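Local coordinates for Blr3880 protein (Bradyrhizobium japonicum, PDB 2OOD) that probably catalyses the zinc-dependent hydrolytic deamination of guanine to xanthine and ammonia, the step that turns guanine into xanthine in purine breakdown, at residues A[114-119]-A[146-151]; A[180-185]-A[213-218]; A[187-192]-A[199-204]; A[192-197]-A[227-232]. All coordinates share one frame; numbering follows the deposited sequence.

Contact 1 of 4, residues A[114-119]-A[146-151]; sequences NYAREG and TEELFE
Ala116 and Arg117 of helix 113-129 face Glu148 of helix 143-156, two helices of the TIM-barrel fold that this enzyme shares with the amidohydrolase family. The close-packed part is small and buried: Ala116 CB lies 4.1 Å from Glu148 CG, and the backbones draw in until the CA atoms of Arg117 and Glu148 are 5.6 Å apart. Toward solvent the contact becomes polar and loose. Glu148 keeps CG beside its own backbone N (chi1 -70°), and a second bend at chi2 carries the carboxylate obliquely across to Arg117. The salt bridge there is long, 3.7 Å from Arg117 NE to Glu148 OE1, with the guanidinium and carboxylate planes 81° apart. A water in the guanidinium plane bridges the pair; it accepts from Arg117 NE at 2.8 Å and donates to Glu148 OE1 at the same length. Glu148 OE2 has a stronger partner in Arg113, at the start of helix 113-129. With an alanine here, Arg113 and Arg117 would probably lose their common carboxylate, and the water on Arg117 NE its Glu148 acceptor. At its other side the guanidinium makes a weak intrahelical bond, from Arg117 NH1 to Asn114 OD1, 3.3 Å.

Contact 2 of 4, residues A[180-185]-A[213-218]; sequences ENFYRD and PELLKA
Leu215 CD1 lies over one face of the Phe182 ring in a CH-pi contact. Leu215 CD1 is 4.0 Å from the centroid of the Phe182 ring and 30° off the normal, displaced toward the CD2 side, where Phe182 CD2 is 3.5 Å from Leu215 CD1. Both side chains send CG anti to the backbone N (chi1 173° for Phe182), which brings the two together across the helix interface, where they meet at about a right angle. Ala218 CB sits at the edge of the same ring, 4.4 Å from Phe182 CD2, and also touches Tyr183 through CB to CB at 4.5 Å. Behind these side chains run helix 180-185 and helix 213-218, nearly parallel at 16° with axes 9.4 Å apart, neighbouring outer helices of the TIM barrel. Further out, Cys219 and Leu222 of helix 213-225 and Leu164 of strand 160-166 also pack on Phe182, while Tyr183 OH is hydrogen-bonded to Glu225 and so ties the two helices again farther along. The Leu215 side chain lies about 11 Å from the bound guanine. With no hydrogen bond between the segments, the contact depends on shape and dispersion, and its polar tie lies beyond them.

Contact 3 of 4, residues A[187-192]-A[199-204]; sequences KRLIAQ and NLYAIT
Tyr201 turns its CG away from the backbone N (chi1 -164°), while Ile190 holds CG1 opposite its carbonyl carbon (chi1 -68°); these torsions bring the isoleucine across one face of the phenol ring at about a right angle. The contact belongs to the beta-alpha-beta unit of strand 160-166, helix 179-193 and strand 199-205 in the TIM barrel, with the helix running back against the strand at 162° and 8.7 Å between axes. Ile190 CG1 lies 3.7 Å from the centroid of the Tyr201 ring, a CH-pi contact set toward the CD2 and CE2 side. Leu189 comes to the ring obliquely, its CB 3.7 Å from Tyr201 CE1, and its CD1 reaches toward the hydroxyl. That buried hydroxyl is satisfied by the backbone N of Leu164 on the first strand of the unit, while Phe150 of helix 143-156 also packs on the ring. Farther along the strand the hydrophobic layer continues with two methyls, Ile190 CD1 and Ile203 CD1, 3.9 Å apart.

Contact 4 of 4, residues A[192-197]-A[227-232]; sequences QYHDKG and PDCWVN
The imidazole of His194 is sandwiched between Cys229 SG, centred over one face, and Asp195 CB, off toward the rim on the opposite face; Asp228 and Trp230 meet its edge. Cys229 SG stands 4.0 Å from the centroid of the His194 ring and 11° off the normal, a sulfur-aromatic contact. His194 belongs to the type II beta turn from Tyr193 to Lys196, which leaves helix 179-193 of the TIM barrel on the way to strand 199-205; the 227-232 segment leads into the next strand, 230-234. His194 CG is anti to its backbone N (chi1 -174°), directing the ring across to that segment. There His194 NE2 donates to Asp228 OD2 at 2.9 Å, with an N-H...O angle of 155°, using the anti lone pair of the carboxylate and staying close to the ring plane. The other nitrogen, ND1, is hydrogen-bonded to the backbone N of Tyr201, so both ring nitrogens are engaged and the flip state of the ring is probably fixed. A phenylalanine in its place would probably leave Asp228 OD2 and the Tyr201 amide without these partners. The Trp230 indole is itself held by Leu389 through NE1 and by a cation-pi contact with Lys268. Between the two rings, edge meets edge: His194 CE1 is 3.9 Å from Trp230 CZ3.

Three of the four contacts use helix 179-193: contact 2 its first turns, contact 3 its later ones, and contact 4 its end and the turn beyond. Contact 1 comes first in the chain and closes before the others open; contact 3 is nested within the loop of contact 2, and contact 4 alternates with both. Contacts 3 and 4 lie about 5 Å apart by their centres and reach adjacent parallel strands, 199-205 and 230-234. Contacts 1 and 2 are farthest apart, about 23 Å between centres. Contact 1 is joined to contact 3 by the Glu147-Arg188 salt bridge and to contact 4 through Glu151 and Tyr193. Together they link successive helices and strands of the barrel that carries zinc and guanine at the C-terminal ends of its strands.

Contact 1 of 4, residues A[114-119]-A[146-151]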
loop_
_atom_site.group_PDB
_atom_site.type_symbol
_atom_site.label_atom_id
_atom_site.label_comp_id
_atom_site.label_asym_id
_atom_site.label_seq_id
_atom_site.Cartn_x
_atom_site.Cartn_y
_atom_site.Cartn_z
ATOM N N ASN A 114 9.137 -18.736 26.515
ATOM C CA ASN A 114 8.080 -19.434 25.792
ATOM C C ASN A 114 7.453 -18.521 24.749
ATOM O O ASN A 114 7.235 -18.926 23.604
ATOM C CB ASN A 114 7.002 -19.935 26.754
ATOM C CG ASN A 114 7.467 -21.122 27.574
ATOM O OD1 ASN A 114 7.750 -22.196 27.034
ATOM N ND2 ASN A 114 7.561 -20.931 28.885
ATOM N N TYR A 115 7.165 -17.287 25.152
ATOM C CA TYR A 115 6.576 -16.298 24.254
ATOM C C TYR A 115 7.578 -15.984 23.149
ATOM O O TYR A 115 7.222 -15.893 21.985
ATOM C CB TYR A 115 6.254 -15.017 25.021
ATOM C CG TYR A 115 5.272 -14.111 24.332
ATOM C CD1 TYR A 115 3.910 -14.310 24.463
ATOM C CD2 TYR A 115 5.701 -13.050 23.552
ATOM C CE1 TYR A 115 2.993 -13.471 23.840
ATOM C CE2 TYR A 115 4.792 -12.201 22.919
ATOM C CZ TYR A 115 3.436 -12.418 23.071
ATOM O OH TYR A 115 2.517 -11.569 22.474
ATOM N N ALA A 116 8.838 -15.817 23.530
ATOM C CA ALA A 116 9.888 -15.513 22.575
ATOM C C ALA A 116 9.983 -16.613 21.533
ATOM O O ALA A 116 10.110 -16.343 20.336
ATOM C CB ALA A 116 11.222 -15.360 23.293
ATOM N N ARG A 117 9.925 -17.859 21.992
ATOM C CA ARG A 117 10.016 -19.000 21.086
ATOM C C ARG A 117 8.852 -19.024 20.093
ATOM O O ARG A 117 9.036 -19.350 18.919
ATOM C CB ARG A 117 10.055 -20.309 21.876
ATOM C CG ARG A 117 10.222 -21.527 20.989
ATOM C CD ARG A 117 10.103 -22.824 21.770
ATOM N NE ARG A 117 11.183 -22.979 22.735
ATOM C CZ ARG A 117 11.005 -23.044 24.052
ATOM N NH1 ARG A 117 9.778 -22.960 24.560
ATOM N NH2 ARG A 117 12.050 -23.209 24.859
ATOM N N GLU A 118 7.658 -18.674 20.559
ATOM C CA GLU A 118 6.495 -18.663 19.682
ATOM C C GLU A 118 6.556 -17.508 18.682
ATOM O O GLU A 118 6.216 -17.678 17.509
ATOM C CB GLU A 118 5.213 -18.558 20.490
ATOM C CG GLU A 118 4.107 -19.400 19.906
ATOM C CD GLU A 118 2.750 -18.741 20.031
ATOM O OE1 GLU A 118 2.434 -18.214 21.131
ATOM O OE2 GLU A 118 1.997 -18.763 19.023
ATOM N N GLY A 119 6.979 -16.333 19.149
ATOM C CA GLY A 119 7.089 -15.185 18.271
ATOM C C GLY A 119 8.097 -15.475 17.179
ATOM O O GLY A 119 7.826 -15.254 16.001
ATOM N N THR A 146 16.845 -12.898 21.396
ATOM C CA THR A 146 17.938 -13.081 20.447
ATOM C C THR A 146 18.378 -14.542 20.342
ATOM O O THR A 146 18.654 -15.037 19.245
ATOM C CB THR A 146 19.172 -12.232 20.827
ATOM O OG1 THR A 146 18.846 -10.843 20.710
ATOM C CG2 THR A 146 20.345 -12.547 19.903
ATOM N N GLU A 147 18.449 -15.229 21.479
ATOM C CA GLU A 147 18.864 -16.628 21.486
ATOM C C GLU A 147 17.857 -17.475 20.717
ATOM O O GLU A 147 18.237 -18.259 19.847
ATOM C CB GLU A 147 18.990 -17.150 22.918
ATOM C CG GLU A 147 19.995 -16.399 23.769
ATOM C CD GLU A 147 19.884 -16.747 25.245
ATOM O OE1 GLU A 147 18.813 -17.251 25.644
ATOM O OE2 GLU A 147 20.852 -16.506 26.005
ATOM N N GLU A 148 16.575 -17.311 21.031
ATOM C CA GLU A 148 15.537 -18.077 20.352
ATOM C C GLU A 148 15.507 -17.828 18.847
ATOM O O GLU A 148 15.182 -18.732 18.081
ATOM C CB GLU A 148 14.162 -17.766 20.949
ATOM C CG GLU A 148 13.954 -18.302 22.356
ATOM C CD GLU A 148 14.240 -19.792 22.466
ATOM O OE1 GLU A 148 13.771 -20.555 21.596
ATOM O OE2 GLU A 148 14.925 -20.203 23.427
ATOM N N LEU A 149 15.849 -16.610 18.423
ATOM C CA LEU A 149 15.847 -16.270 17.001
ATOM C C LEU A 149 16.980 -16.952 16.246
ATOM O O LEU A 149 16.770 -17.529 15.182
ATOM C CB LEU A 149 15.946 -14.753 16.798
ATOM C CG LEU A 149 16.168 -14.336 15.338
ATOM C CD1 LEU A 149 14.951 -14.678 14.506
ATOM C CD2 LEU A 149 16.459 -12.858 15.260
ATOM N N PHE A 150 18.186 -16.877 16.788
ATOM C CA PHE A 150 19.325 -17.504 16.137
ATOM C C PHE A 150 19.150 -19.014 16.033
ATOM O O PHE A 150 19.479 -19.619 15.014
ATOM C CB PHE A 150 20.608 -17.207 16.910
ATOM C CG PHE A 150 21.237 -15.891 16.566
ATOM C CD1 PHE A 150 21.592 -15.600 15.250
ATOM C CD2 PHE A 150 21.520 -14.957 17.560
ATOM C CE1 PHE A 150 22.225 -14.399 14.927
ATOM C CE2 PHE A 150 22.155 -13.753 17.249
ATOM C CZ PHE A 150 22.508 -13.476 15.929
ATOM N N GLU A 151 18.630 -19.623 17.088
ATOM C CA GLU A 151 18.453 -21.064 17.106
ATOM C C GLU A 151 17.386 -21.595 16.155
ATOM O O GLU A 151 17.593 -22.628 15.512
ATOM C CB GLU A 151 18.216 -21.526 18.545
ATOM C CG GLU A 151 19.532 -21.786 19.270
ATOM C CD GLU A 151 19.437 -21.674 20.777
ATOM O OE1 GLU A 151 18.456 -22.183 21.362
ATOM O OE2 GLU A 151 20.361 -21.083 21.383
HETATM O O HOH W 1 13.910 -23.246 22.345
HETATM O O HOH W 2 14.551 -23.100 24.944
#

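Contact 2 of 4, residues A[180-185]-A[213-218]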
loop_
_atom_site.group_PDB
_atom_site.type_symbol
_atom_site.label_atom_id
_atom_site.label_comp_id
_atom_site.label_asym_id
_atom_site.label_seq_id
_atom_site.Cartn_x
_atom_site.Cartn_y
_atom_site.Cartn_z
ATOM N N GLU A 180 26.621 -1.962 30.963
ATOM C CA GLU A 180 27.480 -3.062 31.397
ATOM C C GLU A 180 26.881 -4.402 30.972
ATOM O O GLU A 180 27.525 -5.178 30.254
ATOM C CB GLU A 180 27.666 -3.029 32.920
ATOM C CG GLU A 180 28.525 -1.859 33.437
ATOM C CD GLU A 180 27.958 -0.470 33.072
ATOM O OE1 GLU A 180 26.826 -0.135 33.515
ATOM O OE2 GLU A 180 28.653 0.290 32.342
ATOM N N ASN A 181 25.650 -4.668 31.412
ATOM C CA ASN A 181 24.968 -5.910 31.053
ATOM C C ASN A 181 24.877 -6.065 29.535
ATOM O O ASN A 181 25.023 -7.164 28.994
ATOM C CB ASN A 181 23.560 -5.949 31.656
ATOM C CG ASN A 181 23.580 -6.038 33.172
ATOM O OD1 ASN A 181 24.378 -6.777 33.755
ATOM N ND2 ASN A 181 22.692 -5.294 33.819
ATOM N N PHE A 182 24.629 -4.960 28.844
ATOM C CA PHE A 182 24.545 -5.003 27.397
ATOM C C PHE A 182 25.864 -5.518 26.815
ATOM O O PHE A 182 25.875 -6.399 25.947
ATOM C CB PHE A 182 24.253 -3.610 26.833
ATOM C CG PHE A 182 24.310 -3.551 25.337
ATOM C CD1 PHE A 182 23.271 -4.055 24.569
ATOM C CD2 PHE A 182 25.434 -3.041 24.694
ATOM C CE1 PHE A 182 23.352 -4.057 23.177
ATOM C CE2 PHE A 182 25.525 -3.041 23.301
ATOM C CZ PHE A 182 24.482 -3.550 22.545
ATOM N N TYR A 183 26.978 -4.956 27.281
ATOM C CA TYR A 183 28.287 -5.378 26.793
ATOM C C TYR A 183 28.522 -6.839 27.137
ATOM O O TYR A 183 29.024 -7.616 26.319
ATOM C CB TYR A 183 29.403 -4.556 27.432
ATOM C CG TYR A 183 30.777 -5.084 27.086
ATOM C CD1 TYR A 183 31.275 -4.961 25.804
ATOM C CD2 TYR A 183 31.563 -5.732 28.036
ATOM C CE1 TYR A 183 32.525 -5.465 25.461
ATOM C CE2 TYR A 183 32.821 -6.246 27.705
ATOM C CZ TYR A 183 33.295 -6.104 26.410
ATOM O OH TYR A 183 34.540 -6.584 26.044
ATOM N N ARG A 184 28.172 -7.200 28.366
ATOM C CA ARG A 184 28.337 -8.565 28.843
ATOM C C ARG A 184 27.555 -9.531 27.953
ATOM O O ARG A 184 28.136 -10.432 27.343
ATOM C CB ARG A 184 27.840 -8.665 30.283
ATOM C CG ARG A 184 28.085 -10.008 30.959
ATOM C CD ARG A 184 27.206 -10.111 32.201
ATOM N NE ARG A 184 25.790 -10.060 31.829
ATOM C CZ ARG A 184 24.794 -9.833 32.680
ATOM N NH1 ARG A 184 25.054 -9.626 33.970
ATOM N NH2 ARG A 184 23.535 -9.820 32.243
ATOM N N ASP A 185 26.242 -9.325 27.869
ATOM C CA ASP A 185 25.387 -10.188 27.059
ATOM C C ASP A 185 25.749 -10.202 25.574
ATOM O O ASP A 185 25.797 -11.271 24.960
ATOM C CB ASP A 185 23.918 -9.804 27.234
ATOM C CG ASP A 185 23.458 -9.914 28.678
ATOM O OD1 ASP A 185 24.032 -10.726 29.432
ATOM O OD2 ASP A 185 22.509 -9.197 29.060
ATOM N N PRO A 213 25.732 7.953 26.078
ATOM C CA PRO A 213 27.078 7.831 25.515
ATOM C C PRO A 213 27.849 6.627 26.060
ATOM O O PRO A 213 28.837 6.202 25.449
ATOM C CB PRO A 213 27.726 9.178 25.852
ATOM C CG PRO A 213 26.992 9.618 27.069
ATOM C CD PRO A 213 25.563 9.250 26.753
ATOM N N GLU A 214 27.416 6.072 27.196
ATOM C CA GLU A 214 28.104 4.891 27.731
ATOM C C GLU A 214 27.719 3.669 26.886
ATOM O O GLU A 214 28.580 2.860 26.511
ATOM C CB GLU A 214 27.733 4.621 29.196
ATOM C CG GLU A 214 28.057 5.750 30.150
ATOM C CD GLU A 214 26.881 6.704 30.333
ATOM O OE1 GLU A 214 25.848 6.259 30.914
ATOM O OE2 GLU A 214 26.991 7.885 29.896
ATOM N N LEU A 215 26.423 3.549 26.591
ATOM C CA LEU A 215 25.918 2.443 25.788
ATOM C C LEU A 215 26.579 2.456 24.408
ATOM O O LEU A 215 26.974 1.414 23.891
ATOM C CB LEU A 215 24.398 2.546 25.644
ATOM C CG LEU A 215 23.721 1.460 24.804
ATOM C CD1 LEU A 215 24.039 0.104 25.390
ATOM C CD2 LEU A 215 22.219 1.693 24.769
ATOM N N LEU A 216 26.710 3.637 23.816
ATOM C CA LEU A 216 27.335 3.730 22.503
ATOM C C LEU A 216 28.832 3.483 22.619
ATOM O O LEU A 216 29.459 2.992 21.680
ATOM C CB LEU A 216 27.077 5.101 21.875
ATOM C CG LEU A 216 25.637 5.351 21.425
ATOM C CD1 LEU A 216 25.486 6.785 20.956
ATOM C CD2 LEU A 216 25.278 4.389 20.314
ATOM N N LYS A 217 29.407 3.823 23.770
ATOM C CA LYS A 217 30.837 3.605 23.964
ATOM C C LYS A 217 31.056 2.088 24.077
ATOM O O LYS A 217 32.099 1.556 23.672
ATOM C CB LYS A 217 31.332 4.334 25.223
ATOM C CG LYS A 217 32.854 4.483 25.258
ATOM C CD LYS A 217 33.357 5.321 26.448
ATOM C CE LYS A 217 33.248 6.853 26.213
ATOM N NZ LYS A 217 31.850 7.426 26.240
ATOM N N ALA A 218 30.047 1.401 24.611
ATOM C CA ALA A 218 30.089 -0.046 24.762
ATOM C C ALA A 218 30.049 -0.695 23.371
ATOM O O ALA A 218 30.789 -1.649 23.094
ATOM C CB ALA A 218 28.898 -0.516 25.599
#

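Contact 3 of 4, residues A[187-192]-A[199-204]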
loop_
_atom_site.group_PDB
_atom_site.type_symbol
_atom_site.label_atom_id
_atom_site.label_comp_id
_atom_site.label_asym_id
_atom_site.label_seq_id
_atom_site.Cartn_x
_atom_site.Cartn_y
_atom_site.Cartn_z
ATOM N N LYS A 187 28.560 -9.709 24.268
ATOM C CA LYS A 187 29.835 -10.407 24.175
ATOM C C LYS A 187 29.588 -11.916 24.179
ATOM O O LYS A 187 30.215 -12.672 23.425
ATOM C CB LYS A 187 30.722 -10.003 25.358
ATOM C CG LYS A 187 32.206 -10.233 25.137
ATOM C CD LYS A 187 32.782 -9.246 24.121
ATOM C CE LYS A 187 34.225 -9.612 23.730
ATOM N NZ LYS A 187 35.160 -9.690 24.897
ATOM N N ARG A 188 28.662 -12.346 25.028
ATOM C CA ARG A 188 28.324 -13.756 25.127
ATOM C C ARG A 188 27.661 -14.233 23.843
ATOM O O ARG A 188 28.039 -15.266 23.283
ATOM C CB ARG A 188 27.374 -13.988 26.308
ATOM C CG ARG A 188 26.874 -15.418 26.433
ATOM C CD ARG A 188 26.179 -15.640 27.762
ATOM N NE ARG A 188 24.881 -14.974 27.831
ATOM C CZ ARG A 188 23.836 -15.287 27.065
ATOM N NH1 ARG A 188 23.932 -16.261 26.162
ATOM N NH2 ARG A 188 22.685 -14.636 27.210
ATOM N N LEU A 189 26.677 -13.465 23.377
ATOM C CA LEU A 189 25.932 -13.810 22.177
ATOM C C LEU A 189 26.810 -13.856 20.934
ATOM O O LEU A 189 26.587 -14.683 20.048
ATOM C CB LEU A 189 24.774 -12.831 21.984
ATOM C CG LEU A 189 23.780 -12.812 23.148
ATOM C CD1 LEU A 189 22.751 -11.726 22.918
ATOM C CD2 LEU A 189 23.112 -14.167 23.287
ATOM N N ILE A 190 27.803 -12.977 20.865
ATOM C CA ILE A 190 28.708 -12.967 19.718
ATOM C C ILE A 190 29.500 -14.269 19.738
ATOM O O ILE A 190 29.793 -14.855 18.694
ATOM C CB ILE A 190 29.698 -11.777 19.775
ATOM C CG1 ILE A 190 28.933 -10.460 19.582
ATOM C CG2 ILE A 190 30.772 -11.939 18.709
ATOM C CD1 ILE A 190 29.745 -9.213 19.857
ATOM N N ALA A 191 29.828 -14.718 20.946
ATOM C CA ALA A 191 30.576 -15.952 21.139
ATOM C C ALA A 191 29.774 -17.131 20.610
ATOM O O ALA A 191 30.216 -17.843 19.706
ATOM C CB ALA A 191 30.869 -16.147 22.619
ATOM N N GLN A 192 28.587 -17.318 21.174
ATOM C CA GLN A 192 27.709 -18.416 20.785
ATOM C C GLN A 192 27.166 -18.431 19.364
ATOM O O GLN A 192 26.975 -19.509 18.800
ATOM C CB GLN A 192 26.507 -18.490 21.723
ATOM C CG GLN A 192 26.820 -19.009 23.101
ATOM C CD GLN A 192 25.572 -19.503 23.801
ATOM O OE1 GLN A 192 24.699 -20.118 23.168
ATOM N NE2 GLN A 192 25.478 -19.254 25.114
ATOM N N ASN A 199 24.490 -17.880 10.687
ATOM C CA ASN A 199 24.175 -16.780 11.604
ATOM C C ASN A 199 25.266 -15.701 11.645
ATOM O O ASN A 199 26.450 -16.016 11.750
ATOM C CB ASN A 199 23.958 -17.300 13.030
ATOM C CG ASN A 199 22.681 -18.109 13.177
ATOM O OD1 ASN A 199 21.629 -17.725 12.672
ATOM N ND2 ASN A 199 22.767 -19.229 13.886
ATOM N N LEU A 200 24.857 -14.433 11.577
ATOM C CA LEU A 200 25.777 -13.295 11.619
ATOM C C LEU A 200 25.298 -12.342 12.708
ATOM O O LEU A 200 24.107 -12.051 12.798
ATOM C CB LEU A 200 25.795 -12.584 10.266
ATOM C CG LEU A 200 26.272 -13.452 9.098
ATOM C CD1 LEU A 200 26.110 -12.714 7.795
ATOM C CD2 LEU A 200 27.723 -13.840 9.316
ATOM N N TYR A 201 26.221 -11.859 13.536
ATOM C CA TYR A 201 25.855 -10.969 14.636
ATOM C C TYR A 201 26.012 -9.475 14.350
ATOM O O TYR A 201 26.975 -9.051 13.716
ATOM C CB TYR A 201 26.677 -11.304 15.877
ATOM C CG TYR A 201 26.105 -10.702 17.130
ATOM C CD1 TYR A 201 25.081 -11.332 17.821
ATOM C CD2 TYR A 201 26.550 -9.481 17.604
ATOM C CE1 TYR A 201 24.508 -10.758 18.954
ATOM C CE2 TYR A 201 25.981 -8.896 18.739
ATOM C CZ TYR A 201 24.959 -9.541 19.405
ATOM O OH TYR A 201 24.367 -8.949 20.505
ATOM N N ALA A 202 25.077 -8.671 14.847
ATOM C CA ALA A 202 25.146 -7.233 14.643
ATOM C C ALA A 202 25.052 -6.483 15.962
ATOM O O ALA A 202 24.073 -6.634 16.695
ATOM C CB ALA A 202 24.030 -6.781 13.714
ATOM N N ILE A 203 26.085 -5.696 16.268
ATOM C CA ILE A 203 26.107 -4.889 17.485
ATOM C C ILE A 203 24.880 -4.017 17.284
ATOM O O ILE A 203 24.765 -3.350 16.254
ATOM C CB ILE A 203 27.336 -3.967 17.537
ATOM C CG1 ILE A 203 28.615 -4.764 17.260
ATOM C CG2 ILE A 203 27.407 -3.284 18.892
ATOM C CD1 ILE A 203 28.975 -5.723 18.341
ATOM N N THR A 204 23.968 -3.993 18.245
ATOM C CA THR A 204 22.769 -3.212 18.017
ATOM C C THR A 204 22.290 -2.152 18.992
ATOM O O THR A 204 21.479 -2.430 19.880
ATOM C CB THR A 204 21.569 -4.140 17.743
ATOM O OG1 THR A 204 21.890 -5.027 16.669
ATOM C CG2 THR A 204 20.345 -3.331 17.351
#

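Contact 4 of 4, residues A[192-197]-A[227-232]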
loop_
_atom_site.group_PDB
_atom_site.type_symbol
_atom_site.label_atom_id
_atom_site.label_comp_id
_atom_site.label_asym_id
_atom_site.label_seq_id
_atom_site.Cartn_x
_atom_site.Cartn_y
_atom_site.Cartn_z
ATOM N N GLN A 192 28.587 -17.318 21.174
ATOM C CA GLN A 192 27.709 -18.416 20.785
ATOM C C GLN A 192 27.166 -18.431 19.364
ATOM O O GLN A 192 26.975 -19.509 18.800
ATOM C CB GLN A 192 26.507 -18.490 21.723
ATOM C CG GLN A 192 26.820 -19.009 23.101
ATOM C CD GLN A 192 25.572 -19.503 23.801
ATOM O OE1 GLN A 192 24.699 -20.118 23.168
ATOM N NE2 GLN A 192 25.478 -19.254 25.114
ATOM N N TYR A 193 26.924 -17.264 18.775
ATOM C CA TYR A 193 26.316 -17.247 17.454
ATOM C C TYR A 193 27.031 -16.673 16.252
ATOM O O TYR A 193 26.917 -17.224 15.155
ATOM C CB TYR A 193 24.951 -16.584 17.566
ATOM C CG TYR A 193 24.091 -17.202 18.639
ATOM C CD1 TYR A 193 23.543 -18.468 18.476
ATOM C CD2 TYR A 193 23.823 -16.520 19.817
ATOM C CE1 TYR A 193 22.740 -19.039 19.458
ATOM C CE2 TYR A 193 23.020 -17.081 20.810
ATOM C CZ TYR A 193 22.480 -18.339 20.624
ATOM O OH TYR A 193 21.660 -18.889 21.594
ATOM N N HIS A 194 27.761 -15.580 16.419
ATOM C CA HIS A 194 28.404 -15.004 15.251
ATOM C C HIS A 194 29.224 -15.970 14.383
ATOM O O HIS A 194 30.140 -16.647 14.853
ATOM C CB HIS A 194 29.277 -13.801 15.622
ATOM C CG HIS A 194 29.830 -13.095 14.424
ATOM N ND1 HIS A 194 29.021 -12.563 13.441
ATOM C CD2 HIS A 194 31.103 -12.920 13.995
ATOM C CE1 HIS A 194 29.770 -12.097 12.459
ATOM N NE2 HIS A 194 31.038 -12.303 12.770
ATOM N N ASP A 195 28.872 -16.014 13.105
ATOM C CA ASP A 195 29.552 -16.838 12.119
ATOM C C ASP A 195 29.537 -18.341 12.387
ATOM O O ASP A 195 30.457 -19.071 11.995
ATOM C CB ASP A 195 30.991 -16.351 11.930
ATOM C CG ASP A 195 31.587 -16.812 10.608
ATOM O OD1 ASP A 195 30.865 -16.737 9.583
ATOM O OD2 ASP A 195 32.765 -17.239 10.583
ATOM N N LYS A 196 28.489 -18.797 13.062
ATOM C CA LYS A 196 28.307 -20.220 13.330
ATOM C C LYS A 196 27.173 -20.585 12.373
ATOM O O LYS A 196 26.043 -20.112 12.534
ATOM C CB LYS A 196 27.856 -20.448 14.773
ATOM C CG LYS A 196 28.842 -20.000 15.837
ATOM C CD LYS A 196 30.021 -20.951 15.941
ATOM C CE LYS A 196 30.848 -20.663 17.196
ATOM N NZ LYS A 196 30.022 -20.799 18.436
ATOM N N GLY A 197 27.458 -21.411 11.375
ATOM C CA GLY A 197 26.418 -21.755 10.426
ATOM C C GLY A 197 26.212 -20.510 9.588
ATOM O O GLY A 197 27.191 -19.859 9.220
ATOM N N PRO A 227 35.802 -6.951 15.061
ATOM C CA PRO A 227 35.762 -6.266 13.769
ATOM C C PRO A 227 34.865 -6.893 12.702
ATOM O O PRO A 227 34.364 -6.193 11.817
ATOM C CB PRO A 227 37.230 -6.251 13.351
ATOM C CG PRO A 227 37.765 -7.507 13.975
ATOM C CD PRO A 227 37.164 -7.421 15.355
ATOM N N ASP A 228 34.651 -8.203 12.784
ATOM C CA ASP A 228 33.837 -8.892 11.786
ATOM C C ASP A 228 32.341 -8.698 11.977
ATOM O O ASP A 228 31.564 -8.931 11.052
ATOM C CB ASP A 228 34.157 -10.390 11.790
ATOM C CG ASP A 228 33.725 -11.083 10.509
ATOM O OD1 ASP A 228 34.278 -10.741 9.434
ATOM O OD2 ASP A 228 32.834 -11.964 10.575
ATOM N N CYS A 229 31.940 -8.275 13.172
ATOM C CA CYS A 229 30.527 -8.060 13.461
ATOM C C CYS A 229 29.919 -6.844 12.766
ATOM O O CYS A 229 30.596 -5.848 12.520
ATOM C CB CYS A 229 30.305 -7.914 14.967
ATOM S SG CYS A 229 30.297 -9.448 15.894
ATOM N N TRP A 230 28.628 -6.946 12.465
ATOM C CA TRP A 230 27.868 -5.874 11.835
ATOM C C TRP A 230 27.407 -4.885 12.908
ATOM O O TRP A 230 27.486 -5.169 14.109
ATOM C CB TRP A 230 26.622 -6.444 11.154
ATOM C CG TRP A 230 26.812 -6.959 9.751
ATOM C CD1 TRP A 230 26.263 -6.441 8.624
ATOM C CD2 TRP A 230 27.560 -8.116 9.336
ATOM N NE1 TRP A 230 26.612 -7.198 7.533
ATOM C CE2 TRP A 230 27.410 -8.230 7.943
ATOM C CE3 TRP A 230 28.342 -9.063 10.007
ATOM C CZ2 TRP A 230 28.012 -9.258 7.207
ATOM C CZ3 TRP A 230 28.940 -10.086 9.266
ATOM C CH2 TRP A 230 28.771 -10.170 7.887
ATOM N N VAL A 231 26.929 -3.724 12.464
ATOM C CA VAL A 231 26.390 -2.695 13.358
ATOM C C VAL A 231 25.037 -2.331 12.748
ATOM O O VAL A 231 24.954 -1.980 11.573
ATOM C CB VAL A 231 27.286 -1.431 13.427
ATOM C CG1 VAL A 231 26.750 -0.478 14.484
ATOM C CG2 VAL A 231 28.714 -1.817 13.755
ATOM N N ASN A 232 23.981 -2.426 13.544
ATOM C CA ASN A 232 22.631 -2.164 13.064
ATOM C C ASN A 232 21.922 -1.162 13.965
ATOM O O ASN A 232 21.880 -1.341 15.178
ATOM C CB ASN A 232 21.871 -3.498 13.016
ATOM C CG ASN A 232 20.436 -3.354 12.550
ATOM O OD1 ASN A 232 20.145 -2.622 11.602
ATOM N ND2 ASN A 232 19.533 -4.076 13.201
#